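Local structure of glucose-6-phosphate 1-dehydrogenase (Mycobacterium avium, 4LGV) at residues L131-M136 / R418-A423; D31-F36 / R49-L54; T228-F233 / G460-E465; E316-L321 / K341-K346. The protein probably catalyses the NADP-dependent oxidation of glucose 6-phosphate to 6-phosphogluconolactone, the entry step of the pentose phosphate pathway. All coordinates share one frame; numbering follows the deposited sequence.

Contact 1. Residues L131-M136 / R418-A423; sequences LYYLEM and RLLYAA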
loop_
_atom_site.group_PDB
_atom_site.type_symbol
_atom_site.label_atom_id
_atom_site.label_comp_id
_atom_site.label_asym_id
_atom_site.label_seq_id
_atom_site.Cartn_x
_atom_site.Cartn_y
_atom_site.Cartn_z
ATOM N N LEU A 131 -19.861 45.033 6.367
ATOM C CA LEU A 131 -20.186 44.006 5.370
ATOM C C LEU A 131 -21.251 44.557 4.460
ATOM O O LEU A 131 -22.343 44.836 4.918
ATOM C CB LEU A 131 -20.708 42.716 6.020
ATOM C CG LEU A 131 -21.213 41.675 5.030
ATOM C CD1 LEU A 131 -20.095 41.240 4.075
ATOM C CD2 LEU A 131 -21.737 40.409 5.701
ATOM N N TYR A 132 -20.980 44.656 3.168
ATOM C CA TYR A 132 -21.993 45.036 2.172
ATOM C C TYR A 132 -22.534 43.800 1.514
ATOM O O TYR A 132 -21.790 43.060 0.901
ATOM C CB TYR A 132 -21.390 45.911 1.071
ATOM C CG TYR A 132 -20.784 47.208 1.583
ATOM C CD1 TYR A 132 -21.593 48.282 1.885
ATOM C CD2 TYR A 132 -19.426 47.339 1.763
ATOM C CE1 TYR A 132 -21.076 49.464 2.382
ATOM C CE2 TYR A 132 -18.875 48.530 2.223
ATOM C CZ TYR A 132 -19.710 49.582 2.549
ATOM O OH TYR A 132 -19.181 50.756 3.015
ATOM N N TYR A 133 -23.820 43.545 1.674
ATOM C CA TYR A 133 -24.459 42.346 1.136
ATOM C C TYR A 133 -25.365 42.729 -0.013
ATOM O O TYR A 133 -26.338 43.467 0.167
ATOM C CB TYR A 133 -25.250 41.644 2.257
ATOM C CG TYR A 133 -26.046 40.468 1.797
ATOM C CD1 TYR A 133 -25.505 39.544 0.919
ATOM C CD2 TYR A 133 -27.326 40.251 2.248
ATOM C CE1 TYR A 133 -26.221 38.451 0.488
ATOM C CE2 TYR A 133 -28.049 39.162 1.825
ATOM C CZ TYR A 133 -27.480 38.253 0.955
ATOM O OH TYR A 133 -28.187 37.152 0.500
ATOM N N LEU A 134 -25.025 42.263 -1.210
ATOM C CA LEU A 134 -25.714 42.706 -2.409
ATOM C C LEU A 134 -26.701 41.671 -2.901
ATOM O O LEU A 134 -26.317 40.761 -3.607
ATOM C CB LEU A 134 -24.713 43.047 -3.516
ATOM C CG LEU A 134 -23.496 43.885 -3.104
ATOM C CD1 LEU A 134 -22.712 44.298 -4.346
ATOM C CD2 LEU A 134 -23.829 45.115 -2.305
ATOM N N GLU A 135 -27.968 41.831 -2.540
ATOM C CA GLU A 135 -29.005 40.959 -3.076
ATOM C C GLU A 135 -29.726 41.742 -4.160
ATOM O O GLU A 135 -30.875 42.090 -4.053
ATOM C CB GLU A 135 -29.978 40.411 -2.027
ATOM C CG GLU A 135 -30.162 41.252 -0.776
ATOM C CD GLU A 135 -31.068 40.566 0.212
ATOM O OE1 GLU A 135 -31.284 39.328 0.085
ATOM O OE2 GLU A 135 -31.602 41.264 1.077
ATOM N N MET A 136 -29.012 41.977 -5.229
ATOM C CA MET A 136 -29.524 42.778 -6.328
ATOM C C MET A 136 -29.182 42.096 -7.634
ATOM O O MET A 136 -28.368 41.159 -7.667
ATOM C CB MET A 136 -28.994 44.206 -6.227
ATOM C CG MET A 136 -30.042 45.088 -5.566
ATOM S SD MET A 136 -29.394 46.714 -5.375
ATOM C CE MET A 136 -30.786 47.831 -5.245
ATOM N N ARG A 418 -26.637 30.381 8.055
ATOM C CA ARG A 418 -25.251 29.992 8.289
ATOM C C ARG A 418 -24.291 30.814 7.411
ATOM O O ARG A 418 -23.256 31.268 7.864
ATOM C CB ARG A 418 -25.115 28.507 7.974
ATOM C CG ARG A 418 -23.752 27.918 8.202
ATOM C CD ARG A 418 -23.738 26.476 7.759
ATOM N NE ARG A 418 -22.440 25.891 8.014
ATOM C CZ ARG A 418 -21.878 24.896 7.327
ATOM N NH1 ARG A 418 -22.478 24.360 6.254
ATOM N NH2 ARG A 418 -20.718 24.428 7.720
ATOM N N LEU A 419 -24.624 30.995 6.137
ATOM C CA LEU A 419 -23.772 31.773 5.228
ATOM C C LEU A 419 -23.695 33.232 5.612
ATOM O O LEU A 419 -22.620 33.833 5.554
ATOM C CB LEU A 419 -24.284 31.692 3.788
ATOM C CG LEU A 419 -24.004 30.381 3.106
ATOM C CD1 LEU A 419 -24.756 30.293 1.800
ATOM C CD2 LEU A 419 -22.532 30.182 2.846
ATOM N N LEU A 420 -24.829 33.792 6.033
ATOM C CA LEU A 420 -24.891 35.217 6.389
ATOM C C LEU A 420 -24.057 35.476 7.597
ATOM O O LEU A 420 -23.332 36.465 7.675
ATOM C CB LEU A 420 -26.334 35.675 6.710
ATOM C CG LEU A 420 -27.020 36.633 5.760
ATOM C CD1 LEU A 420 -28.309 37.116 6.418
ATOM C CD2 LEU A 420 -26.148 37.827 5.398
ATOM N N TYR A 421 -24.188 34.589 8.574
ATOM C CA TYR A 421 -23.423 34.720 9.813
ATOM C C TYR A 421 -21.931 34.566 9.515
ATOM O O TYR A 421 -21.102 35.346 10.006
ATOM C CB TYR A 421 -23.906 33.693 10.828
ATOM C CG TYR A 421 -23.207 33.733 12.172
ATOM C CD1 TYR A 421 -23.612 34.602 13.175
ATOM C CD2 TYR A 421 -22.139 32.875 12.443
ATOM C CE1 TYR A 421 -22.994 34.627 14.419
ATOM C CE2 TYR A 421 -21.508 32.890 13.681
ATOM C CZ TYR A 421 -21.954 33.765 14.667
ATOM O OH TYR A 421 -21.300 33.791 15.888
ATOM N N ALA A 422 -21.580 33.570 8.707
ATOM C CA ALA A 422 -20.175 33.346 8.389
ATOM C C ALA A 422 -19.599 34.575 7.655
ATOM O O ALA A 422 -18.461 34.986 7.897
ATOM C CB ALA A 422 -20.017 32.100 7.550
ATOM N N ALA A 423 -20.375 35.136 6.734
ATOM C CA ALA A 423 -19.905 36.272 5.971
ATOM C C ALA A 423 -19.610 37.403 6.920
ATOM O O ALA A 423 -18.584 38.035 6.803
ATOM C CB ALA A 423 -20.933 36.704 4.934
#
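L131 and Y133 face A423 and L420 across a buried seam between a central strand of the coenzyme domain, 130-134, and the helix 413-424, which lies far along the chain in the C-terminal part. The pairing illustrates how alternation along a strand selects residues for a helix: L131 and Y133 look toward 418-423, whereas Y132 and L134 turn to the other side of the sheet and pack on helix 141-150.

Y133 can be followed outward. Its CB leaves the strand in the direction of the helix, and with CG anti to the backbone N (chi1 175°) the ring continues on that course. On the ring, CD2 is the atom that meets the helix, 4.1 Å from CD2 of L420. This methyl sits over one face of the phenol, displaced toward the rim rather than centred, and the two side chains cross at about a right angle. The L420 CB itself does not aim at the strand; the end of its side chain makes the approach. At the tip, Y133 OH is hydrogen-bonded to E162 OE1 and to Y416 OH, one turn before L420 in the same helix.

Beside this pair, the CD2 branch of L131 reaches the helix backbone closely: it lies 3.9 Å from A423 CB and equally near the A423 carbonyl carbon.

Between the two segments, then, the attraction is wholly apolar, while the one polar group that the tyrosine carries through the seam is satisfied by hydrogen bonds beyond it.

Contact 2. Residues D31-F36 / R49-L54; sequences DLLVIF and RALYRL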
loop_
_atom_site.group_PDB
_atom_site.type_symbol
_atom_site.label_atom_id
_atom_site.label_comp_id
_atom_site.label_asym_id
_atom_site.label_seq_id
_atom_site.Cartn_x
_atom_site.Cartn_y
_atom_site.Cartn_z
ATOM N N ASP A 31 -18.641 44.998 11.776
ATOM C CA ASP A 31 -19.452 45.585 12.864
ATOM C C ASP A 31 -20.618 46.443 12.315
ATOM O O ASP A 31 -21.167 47.297 13.020
ATOM C CB ASP A 31 -18.577 46.409 13.807
ATOM C CG ASP A 31 -17.932 47.616 13.107
ATOM O OD1 ASP A 31 -18.343 47.986 11.974
ATOM O OD2 ASP A 31 -17.013 48.189 13.703
ATOM N N LEU A 32 -20.996 46.198 11.063
ATOM C CA LEU A 32 -22.096 46.924 10.452
ATOM C C LEU A 32 -22.499 46.169 9.246
ATOM O O LEU A 32 -21.635 45.718 8.463
ATOM C CB LEU A 32 -21.669 48.338 10.052
ATOM C CG LEU A 32 -22.657 49.230 9.301
ATOM C CD1 LEU A 32 -23.783 49.661 10.197
ATOM C CD2 LEU A 32 -22.001 50.482 8.762
ATOM N N LEU A 33 -23.805 45.979 9.079
ATOM C CA LEU A 33 -24.313 45.227 7.945
ATOM C C LEU A 33 -25.106 46.195 7.042
ATOM O O LEU A 33 -26.094 46.802 7.481
ATOM C CB LEU A 33 -25.205 44.076 8.416
ATOM C CG LEU A 33 -25.892 43.251 7.313
ATOM C CD1 LEU A 33 -24.893 42.614 6.370
ATOM C CD2 LEU A 33 -26.753 42.149 7.922
ATOM N N VAL A 34 -24.725 46.259 5.778
ATOM C CA VAL A 34 -25.399 47.084 4.818
ATOM C C VAL A 34 -25.948 46.202 3.702
ATOM O O VAL A 34 -25.170 45.546 2.980
ATOM C CB VAL A 34 -24.419 48.114 4.213
ATOM C CG1 VAL A 34 -25.126 48.962 3.220
ATOM C CG2 VAL A 34 -23.784 48.965 5.310
ATOM N N ILE A 35 -27.275 46.214 3.518
ATOM C CA ILE A 35 -27.912 45.297 2.564
ATOM C C ILE A 35 -28.491 46.043 1.399
ATOM O O ILE A 35 -29.480 46.749 1.560
ATOM C CB ILE A 35 -29.084 44.509 3.225
ATOM C CG1 ILE A 35 -28.570 43.708 4.396
ATOM C CG2 ILE A 35 -29.736 43.558 2.230
ATOM C CD1 ILE A 35 -29.633 43.074 5.262
ATOM N N PHE A 36 -27.891 45.874 0.227
ATOM C CA PHE A 36 -28.463 46.410 -0.996
ATOM C C PHE A 36 -29.462 45.419 -1.529
ATOM O O PHE A 36 -29.133 44.235 -1.714
ATOM C CB PHE A 36 -27.402 46.677 -2.047
ATOM C CG PHE A 36 -26.516 47.867 -1.748
ATOM C CD1 PHE A 36 -25.566 47.823 -0.744
ATOM C CD2 PHE A 36 -26.651 49.060 -2.476
ATOM C CE1 PHE A 36 -24.758 48.931 -0.465
ATOM C CE2 PHE A 36 -25.840 50.166 -2.206
ATOM C CZ PHE A 36 -24.890 50.103 -1.199
ATOM N N ARG A 49 -36.275 36.690 7.382
ATOM C CA ARG A 49 -36.366 35.525 8.273
ATOM C C ARG A 49 -35.022 35.140 8.913
ATOM O O ARG A 49 -34.934 34.884 10.115
ATOM C CB ARG A 49 -36.912 34.336 7.488
ATOM C CG ARG A 49 -37.352 33.194 8.382
ATOM C CD ARG A 49 -37.453 31.898 7.605
ATOM N NE ARG A 49 -37.841 30.840 8.488
ATOM C CZ ARG A 49 -38.224 29.626 8.106
ATOM N NH1 ARG A 49 -38.238 29.283 6.812
ATOM N NH2 ARG A 49 -38.553 28.733 9.036
ATOM N N ALA A 50 -33.970 35.137 8.116
ATOM C CA ALA A 50 -32.628 34.803 8.608
ATOM C C ALA A 50 -32.132 35.813 9.654
ATOM O O ALA A 50 -31.640 35.401 10.695
ATOM C CB ALA A 50 -31.672 34.737 7.462
ATOM N N LEU A 51 -32.358 37.118 9.411
ATOM C CA LEU A 51 -32.011 38.104 10.382
ATOM C C LEU A 51 -32.820 37.952 11.686
ATOM O O LEU A 51 -32.287 38.053 12.813
ATOM C CB LEU A 51 -32.229 39.506 9.807
ATOM C CG LEU A 51 -31.307 39.882 8.652
ATOM C CD1 LEU A 51 -31.744 41.201 8.039
ATOM C CD2 LEU A 51 -29.897 39.975 9.130
ATOM N N TYR A 52 -34.109 37.693 11.525
ATOM C CA TYR A 52 -34.997 37.440 12.666
ATOM C C TYR A 52 -34.470 36.285 13.498
ATOM O O TYR A 52 -34.430 36.364 14.760
ATOM C CB TYR A 52 -36.442 37.171 12.179
ATOM C CG TYR A 52 -37.379 36.756 13.260
ATOM C CD1 TYR A 52 -38.038 37.709 14.038
ATOM C CD2 TYR A 52 -37.609 35.403 13.544
ATOM C CE1 TYR A 52 -38.837 37.325 15.104
ATOM C CE2 TYR A 52 -38.442 35.013 14.592
ATOM C CZ TYR A 52 -39.049 35.969 15.345
ATOM O OH TYR A 52 -39.870 35.578 16.365
ATOM N N ARG A 53 -34.074 35.197 12.836
ATOM C CA ARG A 53 -33.602 33.992 13.577
ATOM C C ARG A 53 -32.281 34.253 14.283
ATOM O O ARG A 53 -32.049 33.803 15.400
ATOM C CB ARG A 53 -33.478 32.783 12.646
ATOM C CG ARG A 53 -34.821 32.265 12.136
ATOM C CD ARG A 53 -34.662 31.314 10.952
ATOM N NE ARG A 53 -33.867 30.117 11.233
ATOM C CZ ARG A 53 -34.358 28.957 11.666
ATOM N NH1 ARG A 53 -35.642 28.774 11.844
ATOM N NH2 ARG A 53 -33.531 27.952 11.884
ATOM N N LEU A 54 -31.422 35.040 13.656
ATOM C CA LEU A 54 -30.151 35.384 14.285
ATOM C C LEU A 54 -30.436 36.251 15.506
ATOM O O LEU A 54 -29.811 36.073 16.554
ATOM C CB LEU A 54 -29.220 36.069 13.304
ATOM C CG LEU A 54 -28.625 35.208 12.173
ATOM C CD1 LEU A 54 -28.057 36.094 11.063
ATOM C CD2 LEU A 54 -27.538 34.304 12.684
#
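L51 touches two strand residues, L33 and I35, and its forked end explains how one helical side chain can serve both. Its CD1 lies 4.0 Å from CD1 of I35, and the two chains reach toward each other tip to tip. The other branch, CD2, lies 4.0 Å from CD2 of L33, whose side chain crosses that of L51 obliquely. In I35, CG1 is anti to the carbonyl carbon (chi1 -59°), which carries CD1 out to the helix. Only these methyl ends span the gap: the nearest alpha carbons, those of L33 and L51, are 10.8 Å apart, and no hydrogen bond joins the segments.

Strand 32-36, helix 41-56 and strand 64-68 form a beta-alpha-beta crossover, here in the parallel sheet of a Rossmann-type coenzyme domain. Strand 32-36 is an inner strand of that sheet, and L51 seats the crossover helix on it. The turn joining strand to helix is glycine-rich, consistent with a dinucleotide-binding fingerprint.

The far side of the helix has another character. R49 and R53 are partly exposed, and both make salt bridges to E90, to which R53 adds one to E417 of helix 413-424; their side chains also lie against V413 of that helix. R53 NH2 is also hydrogen-bonded to a glycerol molecule, probably from the crystallisation liquor.

Contact 3. Residues T228-F233 / G460-E465; sequences TMAEDF and GSWGPE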
loop_
_atom_site.group_PDB
_atom_site.type_symbol
_atom_site.label_atom_id
_atom_site.label_comp_id
_atom_site.label_asym_id
_atom_site.label_seq_id
_atom_site.Cartn_x
_atom_site.Cartn_y
_atom_site.Cartn_z
ATOM N N THR A 228 -24.896 12.003 -6.702
ATOM C CA THR A 228 -26.311 12.190 -7.007
ATOM C C THR A 228 -26.825 13.368 -6.232
ATOM O O THR A 228 -26.698 13.416 -5.007
ATOM C CB THR A 228 -27.132 10.958 -6.612
ATOM O OG1 THR A 228 -26.744 9.830 -7.404
ATOM C CG2 THR A 228 -28.620 11.220 -6.820
ATOM N N MET A 229 -27.399 14.335 -6.936
ATOM C CA MET A 229 -28.141 15.398 -6.301
ATOM C C MET A 229 -29.576 15.414 -6.824
ATOM O O MET A 229 -29.833 15.828 -7.948
ATOM C CB MET A 229 -27.538 16.755 -6.565
ATOM C CG MET A 229 -28.518 17.799 -6.035
ATOM S SD MET A 229 -27.836 19.416 -6.105
ATOM C CE MET A 229 -29.152 20.272 -5.265
ATOM N N ALA A 230 -30.511 15.002 -5.981
ATOM C CA ALA A 230 -31.913 14.916 -6.366
ATOM C C ALA A 230 -32.778 15.858 -5.543
ATOM O O ALA A 230 -32.617 15.975 -4.313
ATOM C CB ALA A 230 -32.392 13.492 -6.212
ATOM N N GLU A 231 -33.663 16.565 -6.217
ATOM C CA GLU A 231 -34.700 17.356 -5.528
ATOM C C GLU A 231 -36.072 16.837 -6.006
ATOM O O GLU A 231 -36.265 16.634 -7.184
ATOM C CB GLU A 231 -34.519 18.852 -5.831
ATOM C CG GLU A 231 -33.234 19.424 -5.252
ATOM C CD GLU A 231 -32.962 20.855 -5.656
ATOM O OE1 GLU A 231 -33.037 21.178 -6.854
ATOM O OE2 GLU A 231 -32.717 21.680 -4.778
ATOM N N ASP A 232 -36.982 16.617 -5.072
ATOM C CA ASP A 232 -38.297 16.043 -5.368
ATOM C C ASP A 232 -39.323 17.133 -5.589
ATOM O O ASP A 232 -40.452 17.016 -5.147
ATOM C CB ASP A 232 -38.763 15.069 -4.259
ATOM C CG ASP A 232 -38.833 15.704 -2.854
ATOM O OD1 ASP A 232 -38.350 16.832 -2.640
ATOM O OD2 ASP A 232 -39.388 15.058 -1.946
ATOM N N PHE A 233 -38.904 18.226 -6.217
ATOM C CA PHE A 233 -39.801 19.344 -6.518
ATOM C C PHE A 233 -39.309 19.992 -7.812
ATOM O O PHE A 233 -38.157 19.795 -8.233
ATOM C CB PHE A 233 -39.876 20.367 -5.372
ATOM C CG PHE A 233 -38.523 20.751 -4.785
ATOM C CD1 PHE A 233 -37.758 21.758 -5.361
ATOM C CD2 PHE A 233 -38.014 20.091 -3.662
ATOM C CE1 PHE A 233 -36.530 22.121 -4.846
ATOM C CE2 PHE A 233 -36.785 20.439 -3.140
ATOM C CZ PHE A 233 -36.029 21.459 -3.726
ATOM N N GLY A 460 -41.122 12.752 -10.931
ATOM C CA GLY A 460 -41.188 11.633 -10.009
ATOM C C GLY A 460 -40.380 10.454 -10.508
ATOM O O GLY A 460 -40.237 9.485 -9.790
ATOM N N SER A 461 -39.871 10.511 -11.735
ATOM C CA SER A 461 -38.968 9.454 -12.228
ATOM C C SER A 461 -37.536 9.808 -11.863
ATOM O O SER A 461 -37.275 10.915 -11.369
ATOM C CB SER A 461 -39.104 9.273 -13.762
ATOM O OG SER A 461 -38.474 10.332 -14.466
ATOM N N TRP A 462 -36.608 8.878 -12.118
ATOM C CA TRP A 462 -35.162 9.119 -11.886
ATOM C C TRP A 462 -34.510 9.897 -13.010
ATOM O O TRP A 462 -33.327 10.180 -12.954
ATOM C CB TRP A 462 -34.386 7.795 -11.638
ATOM C CG TRP A 462 -34.398 7.472 -10.218
ATOM C CD1 TRP A 462 -35.049 6.442 -9.606
ATOM C CD2 TRP A 462 -33.815 8.258 -9.184
ATOM N NE1 TRP A 462 -34.879 6.528 -8.226
ATOM C CE2 TRP A 462 -34.123 7.634 -7.955
ATOM C CE3 TRP A 462 -33.032 9.417 -9.182
ATOM C CZ2 TRP A 462 -33.685 8.127 -6.760
ATOM C CZ3 TRP A 462 -32.605 9.917 -7.982
ATOM C CH2 TRP A 462 -32.924 9.272 -6.790
ATOM N N GLY A 463 -35.272 10.235 -14.037
ATOM C CA GLY A 463 -34.733 11.002 -15.128
ATOM C C GLY A 463 -34.725 10.220 -16.424
ATOM O O GLY A 463 -35.180 9.097 -16.489
ATOM N N PRO A 464 -34.202 10.834 -17.475
ATOM C CA PRO A 464 -34.112 10.171 -18.766
ATOM C C PRO A 464 -33.339 8.853 -18.736
ATOM O O PRO A 464 -32.314 8.742 -18.040
ATOM C CB PRO A 464 -33.382 11.185 -19.652
ATOM C CG PRO A 464 -32.926 12.285 -18.770
ATOM C CD PRO A 464 -33.459 12.099 -17.394
ATOM N N GLU A 465 -33.811 7.881 -19.514
ATOM C CA GLU A 465 -33.176 6.565 -19.627
ATOM C C GLU A 465 -31.757 6.655 -20.235
ATOM O O GLU A 465 -30.917 5.799 -19.988
ATOM C CB GLU A 465 -34.053 5.617 -20.446
#
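W462 is swung toward A230 by its two torsions, chi1 -89° and chi2 111°: although its CB leaves the loop at an angle to the strand, the six-membered end of the indole arrives there. The atom that touches is CZ3, 4.0 Å from the CB of A230. T228 adds a looser approach, its CG2 being 4.4 Å from the same W462 CZ3. Both methyls come obliquely to the indole. The hydroxyl of T228 is engaged by R338 of the adjoining strand, and the tryptophan packs on that arginine as well.

T228 and A230 are alternate residues of strand 222-230 and therefore look to the same side of the sheet; M229, between them, turns to helix 246-264 on the other. The loop 460-465 is shaped from within. S461 OG accepts a hydrogen bond from G463 N (3.2 Å, with an angle of 153° at the hydrogen) and is also bonded to E458 O, so the serine ties down the backbone on both sides of itself and of W462.

This is an ST turn presenting an aromatic residue to an inner strand of the large mixed beta sheet that characterises the C-terminal domain of glucose-6-phosphate dehydrogenases.

Contact 4. Residues E316-L321 / K341-K346; sequences ETYVAL and KALPHK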
loop_
_atom_site.group_PDB
_atom_site.type_symbol
_atom_site.label_atom_id
_atom_site.label_comp_id
_atom_site.label_asym_id
_atom_site.label_seq_id
_atom_site.Cartn_x
_atom_site.Cartn_y
_atom_site.Cartn_z
ATOM N N GLU A 316 -32.131 22.720 -19.458
ATOM C CA GLU A 316 -32.161 21.413 -18.766
ATOM C C GLU A 316 -32.530 21.626 -17.319
ATOM O O GLU A 316 -32.086 22.563 -16.677
ATOM C CB GLU A 316 -30.819 20.681 -18.915
ATOM C CG GLU A 316 -29.637 21.128 -17.992
ATOM C CD GLU A 316 -28.980 22.449 -18.379
ATOM O OE1 GLU A 316 -29.431 23.100 -19.353
ATOM O OE2 GLU A 316 -28.016 22.856 -17.685
ATOM N N THR A 317 -33.400 20.765 -16.813
ATOM C CA THR A 317 -33.673 20.687 -15.393
ATOM C C THR A 317 -32.942 19.502 -14.783
ATOM O O THR A 317 -33.082 19.263 -13.591
ATOM C CB THR A 317 -35.176 20.486 -15.124
ATOM O OG1 THR A 317 -35.603 19.259 -15.737
ATOM C CG2 THR A 317 -35.983 21.641 -15.658
ATOM N N TYR A 318 -32.236 18.727 -15.607
ATOM C CA TYR A 318 -31.522 17.506 -15.179
ATOM C C TYR A 318 -30.263 17.363 -15.995
ATOM O O TYR A 318 -30.269 17.694 -17.176
ATOM C CB TYR A 318 -32.364 16.257 -15.416
ATOM C CG TYR A 318 -31.669 14.919 -15.180
ATOM C CD1 TYR A 318 -30.789 14.390 -16.126
ATOM C CD2 TYR A 318 -31.919 14.172 -14.041
ATOM C CE1 TYR A 318 -30.160 13.173 -15.929
ATOM C CE2 TYR A 318 -31.282 12.950 -13.825
ATOM C CZ TYR A 318 -30.392 12.456 -14.767
ATOM O OH TYR A 318 -29.769 11.241 -14.612
ATOM N N VAL A 319 -29.174 16.905 -15.354
ATOM C CA VAL A 319 -27.936 16.558 -16.067
ATOM C C VAL A 319 -27.300 15.332 -15.492
ATOM O O VAL A 319 -27.230 15.190 -14.293
ATOM C CB VAL A 319 -26.772 17.539 -15.867
ATOM C CG1 VAL A 319 -26.129 17.888 -17.210
ATOM C CG2 VAL A 319 -27.222 18.773 -15.142
ATOM N N ALA A 320 -26.730 14.519 -16.354
ATOM C CA ALA A 320 -25.889 13.442 -15.935
ATOM C C ALA A 320 -24.632 13.505 -16.777
ATOM O O ALA A 320 -24.712 13.777 -17.972
ATOM C CB ALA A 320 -26.572 12.126 -16.122
ATOM N N LEU A 321 -23.472 13.307 -16.143
ATOM C CA LEU A 321 -22.203 13.506 -16.826
ATOM C C LEU A 321 -21.086 12.624 -16.270
ATOM O O LEU A 321 -21.201 12.044 -15.199
ATOM C CB LEU A 321 -21.798 14.963 -16.770
ATOM C CG LEU A 321 -21.488 15.553 -15.393
ATOM C CD1 LEU A 321 -20.039 15.281 -14.920
ATOM C CD2 LEU A 321 -21.747 17.047 -15.393
ATOM N N LYS A 341 -34.156 18.321 -11.065
ATOM C CA LYS A 341 -35.449 18.687 -10.481
ATOM C C LYS A 341 -36.487 17.604 -10.730
ATOM O O LYS A 341 -36.407 16.852 -11.698
ATOM C CB LYS A 341 -35.964 19.983 -11.110
ATOM C CG LYS A 341 -35.022 21.160 -10.934
ATOM C CD LYS A 341 -35.034 21.680 -9.495
ATOM C CE LYS A 341 -34.219 22.944 -9.393
ATOM N NZ LYS A 341 -34.132 23.426 -8.006
ATOM N N ALA A 342 -37.466 17.550 -9.842
ATOM C CA ALA A 342 -38.597 16.639 -9.969
ATOM C C ALA A 342 -38.134 15.177 -10.049
ATOM O O ALA A 342 -38.624 14.385 -10.871
ATOM C CB ALA A 342 -39.461 17.011 -11.175
ATOM N N LEU A 343 -37.209 14.816 -9.171
ATOM C CA LEU A 343 -36.775 13.431 -9.048
ATOM C C LEU A 343 -37.529 12.827 -7.866
ATOM O O LEU A 343 -38.226 13.550 -7.159
ATOM C CB LEU A 343 -35.248 13.392 -8.884
ATOM C CG LEU A 343 -34.473 13.834 -10.125
ATOM C CD1 LEU A 343 -32.989 13.491 -10.009
ATOM C CD2 LEU A 343 -35.010 13.240 -11.427
ATOM N N PRO A 344 -37.356 11.522 -7.606
ATOM C CA PRO A 344 -38.201 10.895 -6.596
ATOM C C PRO A 344 -37.977 11.304 -5.153
ATOM O O PRO A 344 -38.881 11.132 -4.331
ATOM C CB PRO A 344 -37.892 9.403 -6.745
ATOM C CG PRO A 344 -37.350 9.267 -8.121
ATOM C CD PRO A 344 -36.549 10.526 -8.323
ATOM N N HIS A 345 -36.786 11.782 -4.824
ATOM C CA HIS A 345 -36.463 12.136 -3.446
ATOM C C HIS A 345 -35.601 13.382 -3.354
ATOM O O HIS A 345 -35.031 13.825 -4.343
ATOM C CB HIS A 345 -35.712 10.997 -2.777
ATOM C CG HIS A 345 -36.404 9.674 -2.873
ATOM N ND1 HIS A 345 -37.550 9.374 -2.166
ATOM C CD2 HIS A 345 -36.094 8.561 -3.583
ATOM C CE1 HIS A 345 -37.922 8.136 -2.443
ATOM N NE2 HIS A 345 -37.051 7.619 -3.294
ATOM N N LYS A 346 -35.510 13.930 -2.141
ATOM C CA LYS A 346 -34.568 14.997 -1.849
ATOM C C LYS A 346 -33.327 14.422 -1.169
ATOM O O LYS A 346 -33.380 14.070 0.002
ATOM C CB LYS A 346 -35.212 16.059 -0.961
ATOM C CG LYS A 346 -34.315 17.246 -0.699
ATOM C CD LYS A 346 -34.904 18.136 0.373
ATOM C CE LYS A 346 -33.933 19.220 0.788
ATOM N NZ LYS A 346 -34.632 20.307 1.521
#
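The ring of Y318 meets L343 obliquely, its CD2 lying 4.2 Å from CD2 of the leucine, and the two side chains cross at about a right angle. With its CG anti to the backbone N (chi1 172°), the tyrosine carries its ring to L343, whose CB points toward the strand. A467 of helix 466-470 packs against the same tyrosine. The second flat group, the imidazole of H345, is covered on one face by its own neighbour: P344 CB stands 3.7 Å above the plane, toward the rim.

The polar link between the segments is made by backbone alone. K341 N donates to T317 O over 2.9 Å, with 166° at the hydrogen, a nearly straight bond whose donor lies close to the C=O axis. Next to it T317 CB and K341 CB are 4.1 Å apart. K341 CG lies 3.8 Å from T317 O. The lysine chain then bends at chi2 (-73°), so that its ammonium end leaves the strand and forms a salt bridge with E231. T317 OG1 is hydrogen-bonded to Y300 N and to Y457 OH; the latter is also bonded to K341 O, and one phenol thereby joins both segments.

Strand 318-323 runs antiparallel to strand 335-340, and the T317-K341 bond continues their pairing into the loop that leads to the next strand. On the other edge of 316-321, T317 and Y318 both face G298 of strand 295-300: a classic beta bulge at the entrance to an inner strand of the mixed sheet.

The four contacts fall into two pairs. Contacts 1 and 2, with centres 8 Å apart, share the parallel sheet, where their strands are neighbours; Y133 N to V34 O (2.7 Å) and E135 N to F36 O (2.8 Å) are probable hydrogen bonds between them. Contacts 3 and 4 lie closer still, centres 4 Å apart, both reaching the mixed sheet, each through one strand and one loop, with a probable hydrogen bond from A342 N to F233 O (2.8 Å). Between the pairs, centres are 28 to 35 Å apart and nearest atoms about 11 to 14 Å, on opposite sides of the chain's centre. As in relatives, the active site probably lies between the coenzyme and C-terminal domains.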